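Local coordinates for protein endoglucanase (Ganoderma lucidum, PDB 5D8Z) that probably hydrolyses internal beta-1,4-glucosidic bonds of cellulose and related glucans, as a family 5 glycoside hydrolase, at residues 105-109 and 151-157; 113-117 and 156-160. All coordinates share one frame; numbering follows the deposited sequence.

Contact 1 of 2, residues 105-109 and 151-157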
loop_
_atom_site.group_PDB
_atom_site.type_symbol
_atom_site.label_atom_id
_atom_site.label_comp_id
_atom_site.label_asym_id
_atom_site.label_seq_id
_atom_site.Cartn_x
_atom_site.Cartn_y
_atom_site.Cartn_z
ATOM N N VAL A 105 1.217 12.543 -6.286
ATOM C CA VAL A 105 2.511 12.290 -5.649
ATOM C C VAL A 105 3.206 13.583 -5.257
ATOM O O VAL A 105 3.784 13.662 -4.178
ATOM C CB VAL A 105 3.427 11.507 -6.603
ATOM C CG1 VAL A 105 4.880 11.592 -6.194
ATOM C CG2 VAL A 105 2.978 10.061 -6.671
ATOM N N GLN A 106 3.150 14.603 -6.127
ATOM C CA GLN A 106 3.671 15.926 -5.772
ATOM C C GLN A 106 2.945 16.557 -4.612
ATOM O O GLN A 106 3.570 17.200 -3.792
ATOM C CB GLN A 106 3.657 16.862 -6.955
ATOM C CG GLN A 106 4.661 16.461 -8.037
ATOM C CD GLN A 106 6.013 15.959 -7.482
ATOM O OE1 GLN A 106 6.740 16.679 -6.781
ATOM N NE2 GLN A 106 6.352 14.715 -7.807
ATOM N N ALA A 107 1.640 16.336 -4.511
ATOM C CA ALA A 107 0.884 16.828 -3.363
ATOM C C ALA A 107 1.247 16.114 -2.098
ATOM O O ALA A 107 1.190 16.681 -1.019
ATOM C CB ALA A 107 -0.603 16.675 -3.595
ATOM N N CYS A 108 1.560 14.845 -2.223
ATOM C CA CYS A 108 1.954 14.052 -1.064
ATOM C C CYS A 108 3.312 14.525 -0.546
ATOM O O CYS A 108 3.535 14.664 0.655
ATOM C CB CYS A 108 1.989 12.575 -1.441
ATOM S SG CYS A 108 2.783 11.499 -0.244
ATOM N N LEU A 109 4.216 14.803 -1.462
ATOM C CA LEU A 109 5.515 15.301 -1.065
ATOM C C LEU A 109 5.430 16.722 -0.533
ATOM O O LEU A 109 6.091 17.045 0.464
ATOM C CB LEU A 109 6.480 15.214 -2.235
ATOM C CG LEU A 109 6.808 13.760 -2.571
ATOM C CD1 LEU A 109 7.462 13.678 -3.940
ATOM C CD2 LEU A 109 7.695 13.130 -1.502
ATOM N N TYR A 151 11.328 9.774 -10.257
ATOM C CA TYR A 151 11.524 9.390 -8.802
ATOM C C TYR A 151 12.809 8.702 -8.277
ATOM O O TYR A 151 12.938 8.536 -7.082
ATOM C CB TYR A 151 10.313 8.570 -8.246
ATOM C CG TYR A 151 8.945 9.150 -8.574
ATOM C CD1 TYR A 151 8.719 10.546 -8.621
ATOM C CD2 TYR A 151 7.885 8.315 -8.884
ATOM C CE1 TYR A 151 7.484 11.064 -8.968
ATOM C CE2 TYR A 151 6.631 8.836 -9.207
ATOM C CZ TYR A 151 6.441 10.200 -9.256
ATOM O OH TYR A 151 5.189 10.669 -9.595
ATOM N N ALA A 152 13.763 8.330 -9.110
ATOM C CA ALA A 152 15.020 7.704 -8.615
ATOM C C ALA A 152 15.777 8.462 -7.511
ATOM O O ALA A 152 16.135 7.907 -6.493
ATOM C CB ALA A 152 15.963 7.511 -9.778
ATOM N N ASP A 153 16.085 9.716 -7.760
ATOM C CA ASP A 153 16.829 10.536 -6.793
ATOM C C ASP A 153 16.038 10.785 -5.492
ATOM O O ASP A 153 16.625 10.950 -4.423
ATOM C CB ASP A 153 17.131 11.882 -7.418
ATOM C CG ASP A 153 15.856 12.551 -7.957
ATOM O OD1 ASP A 153 15.071 11.851 -8.671
ATOM O OD2 ASP A 153 15.624 13.746 -7.653
ATOM N N ASN A 154 14.713 10.817 -5.588
ATOM C CA ASN A 154 13.847 11.243 -4.479
ATOM C C ASN A 154 13.701 10.171 -3.424
ATOM O O ASN A 154 13.068 9.162 -3.673
ATOM C CB ASN A 154 12.468 11.587 -5.054
ATOM C CG ASN A 154 11.591 12.362 -4.087
ATOM O OD1 ASN A 154 11.707 12.254 -2.848
ATOM N ND2 ASN A 154 10.674 13.141 -4.659
ATOM N N ASP A 155 14.254 10.391 -2.236
ATOM C CA ASP A 155 14.315 9.323 -1.206
ATOM C C ASP A 155 13.054 9.214 -0.356
ATOM O O ASP A 155 12.978 8.347 0.497
ATOM C CB ASP A 155 15.514 9.486 -0.239
ATOM C CG ASP A 155 16.732 10.130 -0.895
ATOM O OD1 ASP A 155 16.638 11.332 -1.256
ATOM O OD2 ASP A 155 17.779 9.445 -1.027
ATOM N N LYS A 156 12.096 10.123 -0.553
ATOM C CA LYS A 156 10.833 10.093 0.183
ATOM C C LYS A 156 9.820 9.155 -0.494
ATOM O O LYS A 156 8.768 8.865 0.069
ATOM C CB LYS A 156 10.271 11.513 0.317
ATOM C CG LYS A 156 10.974 12.397 1.354
ATOM C CD LYS A 156 10.571 11.992 2.762
ATOM C CE LYS A 156 11.542 12.503 3.826
ATOM N NZ LYS A 156 11.215 13.865 4.369
ATOM N N ILE A 157 10.160 8.656 -1.680
ATOM C CA ILE A 157 9.370 7.639 -2.357
ATOM C C ILE A 157 9.640 6.201 -1.858
ATOM O O ILE A 157 10.729 5.868 -1.380
ATOM C CB ILE A 157 9.585 7.711 -3.864
ATOM C CG1 ILE A 157 9.391 9.140 -4.366
ATOM C CG2 ILE A 157 8.582 6.826 -4.581
ATOM C CD1 ILE A 157 7.948 9.577 -4.402
#
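Leu-109, in the last turns of helix 95-110, faces Lys-156 in the loop that enters strand 157-160, with their CA atoms 7.5 Å apart. No hydrogen bond joins the two backbones. The loop holds its own shape through a type I turn from Asn-154 to Ile-157, and Asn-154 OD1 also accepts from the backbone N of Lys-156 at 3.2 Å, which adds an Asx turn. Asparagine suits this place through that side-chain oxygen; its ND2 lies beside Leu-109 CD1. The other leucine branch, CD2, meets the aliphatic root of Lys-156, whose chain then leads away. Ile-157 CD1 meets both Leu-109 CD1 and Val-105 CG1, the three methyls forming a triangle, and also lies 4.3 Å above one face of the Tyr-151 ring, toward its rim. Val-105 holds CG1 anti to its backbone N (chi1 162°), which carries that methyl obliquely to the ring, 3.7 Å from Tyr-151 CZ. Gln-106 brings NE2 to the edge of the ring, its amide plane turned 24° from it. Both Tyr-151 OH and Gln-106 NE2 hydrogen-bond to OD1 of Asp-102, one turn back. A phenylalanine in place of Tyr-151 would probably keep the ring packing but leave Asp-102 OD1 without its hydroxyl partner, loosening the polar link between loop and helix. Packing of a helix on the next alpha-to-beta loop belongs to the N-terminal end of a (beta/alpha)8 barrel.

Contact 2 of 2, residues 113-117 and 156-160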
loop_
_atom_site.group_PDB
_atom_site.type_symbol
_atom_site.label_atom_id
_atom_site.label_comp_id
_atom_site.label_asym_id
_atom_site.label_seq_id
_atom_site.Cartn_x
_atom_site.Cartn_y
_atom_site.Cartn_z
ATOM N N ALA A 113 5.440 14.574 3.528
ATOM C CA ALA A 113 5.347 13.166 3.897
ATOM C C ALA A 113 6.062 12.289 2.892
ATOM O O ALA A 113 6.443 12.753 1.817
ATOM C CB ALA A 113 3.894 12.764 3.950
ATOM N N SER A 114 6.219 11.011 3.231
ATOM C CA SER A 114 6.750 10.002 2.284
ATOM C C SER A 114 5.598 9.392 1.481
ATOM O O SER A 114 4.501 9.350 1.977
ATOM C CB SER A 114 7.500 8.918 3.051
ATOM O OG SER A 114 8.317 9.492 4.054
ATOM N N CYS A 115 5.830 8.930 0.255
ATOM C CA CYS A 115 4.721 8.438 -0.597
ATOM C C CYS A 115 4.970 7.059 -1.180
ATOM O O CYS A 115 5.946 6.856 -1.875
ATOM C CB CYS A 115 4.442 9.417 -1.738
ATOM S SG CYS A 115 4.582 11.129 -1.154
ATOM N N ILE A 116 4.072 6.121 -0.902
ATOM C CA ILE A 116 4.107 4.810 -1.499
ATOM C C ILE A 116 3.398 4.830 -2.836
ATOM O O ILE A 116 2.214 5.172 -2.898
ATOM C CB ILE A 116 3.356 3.818 -0.640
ATOM C CG1 ILE A 116 4.136 3.511 0.644
ATOM C CG2 ILE A 116 3.097 2.548 -1.415
ATOM C CD1 ILE A 116 3.230 3.313 1.841
ATOM N N VAL A 117 4.125 4.472 -3.896
ATOM C CA VAL A 117 3.593 4.355 -5.231
ATOM C C VAL A 117 3.201 2.892 -5.401
ATOM O O VAL A 117 4.040 2.049 -5.685
ATOM C CB VAL A 117 4.647 4.758 -6.275
ATOM C CG1 VAL A 117 4.198 4.347 -7.671
ATOM C CG2 VAL A 117 4.910 6.251 -6.250
ATOM N N LYS A 156 12.096 10.123 -0.553
ATOM C CA LYS A 156 10.833 10.093 0.183
ATOM C C LYS A 156 9.820 9.155 -0.494
ATOM O O LYS A 156 8.768 8.865 0.069
ATOM C CB LYS A 156 10.271 11.513 0.317
ATOM C CG LYS A 156 10.974 12.397 1.354
ATOM C CD LYS A 156 10.571 11.992 2.762
ATOM C CE LYS A 156 11.542 12.503 3.826
ATOM N NZ LYS A 156 11.215 13.865 4.369
ATOM N N ILE A 157 10.160 8.656 -1.680
ATOM C CA ILE A 157 9.370 7.639 -2.357
ATOM C C ILE A 157 9.640 6.201 -1.858
ATOM O O ILE A 157 10.729 5.868 -1.380
ATOM C CB ILE A 157 9.585 7.711 -3.864
ATOM C CG1 ILE A 157 9.391 9.140 -4.366
ATOM C CG2 ILE A 157 8.582 6.826 -4.581
ATOM C CD1 ILE A 157 7.948 9.577 -4.402
ATOM N N ILE A 158 8.609 5.373 -1.929
ATOM C CA ILE A 158 8.620 4.014 -1.412
ATOM C C ILE A 158 7.867 3.231 -2.442
ATOM O O ILE A 158 6.715 3.495 -2.674
ATOM C CB ILE A 158 7.824 3.916 -0.108
ATOM C CG1 ILE A 158 8.635 4.494 1.053
ATOM C CG2 ILE A 158 7.377 2.485 0.185
ATOM C CD1 ILE A 158 7.849 4.701 2.346
ATOM N N PHE A 159 8.516 2.275 -3.076
ATOM C CA PHE A 159 7.910 1.589 -4.203
ATOM C C PHE A 159 7.169 0.362 -3.721
ATOM O O PHE A 159 7.780 -0.567 -3.183
ATOM C CB PHE A 159 8.962 1.160 -5.195
ATOM C CG PHE A 159 9.835 2.253 -5.658
ATOM C CD1 PHE A 159 9.520 2.956 -6.787
ATOM C CD2 PHE A 159 11.026 2.524 -5.008
ATOM C CE1 PHE A 159 10.358 3.965 -7.261
ATOM C CE2 PHE A 159 11.893 3.504 -5.480
ATOM C CZ PHE A 159 11.556 4.239 -6.609
ATOM N N GLY A 160 5.855 0.356 -3.925
ATOM C CA GLY A 160 5.047 -0.801 -3.556
ATOM C C GLY A 160 4.830 -1.696 -4.764
ATOM O O GLY A 160 3.939 -1.430 -5.612
#
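Ile-157, which meets Val-117 across two neighbouring parallel strands of the TIM barrel, lays its CG2 over one face of the Phe-159 ring, 4.3 Å above the plane and offset toward the rim. The same methyl reaches Val-117 CG2 at 4.1 Å, so one branched residue serves both the aromatic ring beside it and the adjoining strand. Cys-115, Val-117, Ile-157 and Phe-159 share the outer face of the sheet. There Val-117 touches Tyr-101 of helix 95-110, and Cys-115 is tied to that helix by its disulfide with Cys-108.

Ile-116 and Ile-158 point to the other face, inside the barrel, where both touch Leu-196 of strand 194-198. Ile-116 sets CG1 anti to its carbonyl carbon (chi1 -72°), bringing it against Ile-158 CG2; beta-branched chains suit an extended backbone and make an apolar patch inside the barrel. At the strand entrance Ser-114 is small enough to lie beside Lys-156, its OG 3.6 Å from the lysine CD.

Four backbone bonds zip the strands together. Cys-115 N donates to Lys-156 O at 2.9 Å, and Cys-115 O receives Ile-158 N at 3.0 Å. Ile-158 O then accepts Val-117 N, and Val-117 O accepts Gly-160 N at 3.0 Å. A side chain on Gly-160 would point toward strand 114-119 and come near Ile-116 CG2, consistent with a residue that has none. Ile-116 CA approaches Ile-158 O at 3.1 Å in a CA-H...O contact.

Overall arrangement
From the N terminus the chain runs down helix 95-110, makes a short turn and enters strand 114-119; it then passes through helix 137-149 and the loop at 151-157 before reaching strand 157-160. Contact 1 closes the longer loop, from helix to loop, and contact 2 closes a slightly shorter one, from strand to strand, that starts later and ends later, so the two overlap and cross. Both finish on the same piece of chain and share Lys-156 and Ile-157, with centres about 6 Å apart. The disulfide of Cys-108 with Cys-115 links their first segments directly. Together they tie the third and fourth strands of the barrel to the helix preceding the third.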